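Local coordinates for protein cysteine synthase (Helicobacter pylori, PDB 6AHI) that catalyses the replacement of the acetate of O-acetyl-L-serine by sulfide to form L-cysteine, using pyridoxal 5'-phosphate, and also has cystathionine beta-synthase activity, at residues G50-G55 against N152-Y157. Sequence-based numbering, arbitrary orientation.
Sequences GQYLIG and NPAAYY
Two hydrogen bonds, to Q146 O and S181 OG, grip ND2 of N152 in the same helical turn as A154 and A155, which receive the ring of Y52. The other amide atom, N152 OD1, lies in plane at the edge of the Y156 ring, 3.4 Å from Y156 CE2, and the bond from N152 CA to CB points away from 50-55. Across the interface the contact is apolar and rests on one aromatic side chain. Y52 holds CG anti to its own N (chi1 -177°), which sends the ring out from helix 48-60 and lays one face against the backbone of the partner helix. There A155 CA stands 3.6 Å from the centroid of the Y52 ring and 20° off its normal, a CH-pi contact. The carbonyl group of A154 lies over the same face, its oxygen toward the rim. Close to the root of the ring, A155 CB is 3.5 Å from Y52 CB and reaches CD2 as well; here the backbones come nearest, Y52 CA lying 5.5 Å from A155 CA. At the far end A154 CB meets the phenol oxygen, with Y52 OH 3.8 Å away. With only methyl groups at A154 and A155, the ring lies directly on the helix backbone. S181 and G183, the latter about 8 Å from the side chain of A155, probably bind the cofactor phosphate, as in other fold-type II enzymes, so the contact lies near that loop. L49, a turn before L53 on helix 48-60, touches N152, A155 and Y156, while P153, Y156 and Y157 pack 151-158 against helix 183-195, and I54 faces helix 76-85.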
loop_
_atom_site.group_PDB
_atom_site.type_symbol
_atom_site.label_atom_id
_atom_site.label_comp_id
_atom_site.label_asym_id
_atom_site.label_seq_id
_atom_site.Cartn_x
_atom_site.Cartn_y
_atom_site.Cartn_z
ATOM N N GLY A 50 4.023 -11.311 12.355
ATOM C CA GLY A 50 4.562 -10.387 13.317
ATOM C C GLY A 50 3.613 -10.209 14.484
ATOM O O GLY A 50 4.003 -10.234 15.629
ATOM N N GLN A 51 2.337 -10.061 14.163
ATOM C CA GLN A 51 1.340 -9.788 15.152
ATOM C C GLN A 51 1.171 -10.998 16.062
ATOM O O GLN A 51 1.045 -10.848 17.260
ATOM C CB GLN A 51 0.008 -9.477 14.486
ATOM C CG GLN A 51 -1.078 -9.163 15.493
ATOM C CD GLN A 51 -2.298 -8.665 14.771
ATOM O OE1 GLN A 51 -2.909 -9.390 14.000
ATOM N NE2 GLN A 51 -2.631 -7.405 14.996
ATOM N N TYR A 52 1.187 -12.191 15.461
ATOM C CA TYR A 52 1.020 -13.421 16.202
ATOM C C TYR A 52 2.233 -13.660 17.110
ATOM O O TYR A 52 2.039 -13.980 18.282
ATOM C CB TYR A 52 0.749 -14.588 15.253
ATOM C CG TYR A 52 0.480 -15.897 15.950
ATOM C CD1 TYR A 52 -0.786 -16.212 16.419
ATOM C CD2 TYR A 52 1.496 -16.814 16.161
ATOM C CE1 TYR A 52 -1.035 -17.403 17.073
ATOM C CE2 TYR A 52 1.265 -18.020 16.803
ATOM C CZ TYR A 52 -0.012 -18.315 17.250
ATOM O OH TYR A 52 -0.254 -19.494 17.880
ATOM N N LEU A 53 3.460 -13.524 16.583
ATOM C CA LEU A 53 4.685 -13.863 17.334
ATOM C C LEU A 53 4.799 -12.991 18.596
ATOM O O LEU A 53 5.105 -13.490 19.678
ATOM C CB LEU A 53 5.912 -13.678 16.428
ATOM C CG LEU A 53 6.159 -14.762 15.379
ATOM C CD1 LEU A 53 7.357 -14.412 14.502
ATOM C CD2 LEU A 53 6.392 -16.093 16.059
ATOM N N ILE A 54 4.538 -11.688 18.449
ATOM C CA ILE A 54 4.615 -10.738 19.545
ATOM C C ILE A 54 3.488 -10.989 20.558
ATOM O O ILE A 54 3.771 -11.084 21.781
ATOM C CB ILE A 54 4.703 -9.292 19.004
ATOM C CG1 ILE A 54 6.118 -9.096 18.447
ATOM C CG2 ILE A 54 4.337 -8.253 20.063
ATOM C CD1 ILE A 54 6.315 -7.903 17.574
ATOM N N GLY A 55 2.255 -11.158 20.063
ATOM C CA GLY A 55 1.079 -11.454 20.898
ATOM C C GLY A 55 1.284 -12.689 21.767
ATOM O O GLY A 55 1.065 -12.656 22.971
ATOM N N ASN A 152 5.613 -20.117 13.334
ATOM C CA ASN A 152 5.469 -19.538 12.004
ATOM C C ASN A 152 4.180 -20.081 11.368
ATOM O O ASN A 152 3.228 -19.325 11.182
ATOM C CB ASN A 152 6.768 -19.725 11.210
ATOM C CG ASN A 152 6.695 -19.276 9.763
ATOM O OD1 ASN A 152 5.674 -18.758 9.305
ATOM N ND2 ASN A 152 7.788 -19.481 9.036
ATOM N N PRO A 153 4.055 -21.384 11.013
ATOM C CA PRO A 153 2.790 -21.882 10.471
ATOM C C PRO A 153 1.600 -21.659 11.421
ATOM O O PRO A 153 0.478 -21.379 10.949
ATOM C CB PRO A 153 3.024 -23.369 10.160
ATOM C CG PRO A 153 4.355 -23.719 10.810
ATOM C CD PRO A 153 5.099 -22.417 11.040
ATOM N N ALA A 154 1.825 -21.726 12.735
ATOM C CA ALA A 154 0.717 -21.555 13.684
ATOM C C ALA A 154 0.072 -20.189 13.511
ATOM O O ALA A 154 -1.175 -20.039 13.690
ATOM C CB ALA A 154 1.167 -21.711 15.098
ATOM N N ALA A 155 0.890 -19.184 13.181
ATOM C CA ALA A 155 0.319 -17.825 13.030
ATOM C C ALA A 155 -0.802 -17.821 11.991
ATOM O O ALA A 155 -1.877 -17.160 12.168
ATOM C CB ALA A 155 1.394 -16.855 12.643
ATOM N N TYR A 156 -0.545 -18.520 10.876
ATOM C CA TYR A 156 -1.495 -18.493 9.760
ATOM C C TYR A 156 -2.712 -19.361 10.085
ATOM O O TYR A 156 -3.868 -19.020 9.727
ATOM C CB TYR A 156 -0.795 -18.858 8.453
ATOM C CG TYR A 156 0.358 -17.943 8.150
ATOM C CD1 TYR A 156 0.140 -16.667 7.651
ATOM C CD2 TYR A 156 1.659 -18.317 8.445
ATOM C CE1 TYR A 156 1.191 -15.789 7.444
ATOM C CE2 TYR A 156 2.722 -17.465 8.207
ATOM C CZ TYR A 156 2.485 -16.186 7.715
ATOM O OH TYR A 156 3.533 -15.341 7.458
ATOM N N TYR A 157 -2.448 -20.482 10.753
ATOM C CA TYR A 157 -3.463 -21.383 11.221
ATOM C C TYR A 157 -4.513 -20.638 12.051
ATOM O O TYR A 157 -5.686 -20.950 11.959
ATOM C CB TYR A 157 -2.830 -22.519 12.013
ATOM C CG TYR A 157 -3.826 -23.505 12.565
ATOM C CD1 TYR A 157 -4.254 -24.591 11.821
ATOM C CD2 TYR A 157 -4.352 -23.342 13.836
ATOM C CE1 TYR A 157 -5.173 -25.498 12.334
ATOM C CE2 TYR A 157 -5.257 -24.245 14.368
ATOM C CZ TYR A 157 -5.686 -25.318 13.608
ATOM O OH TYR A 157 -6.593 -26.195 14.128
#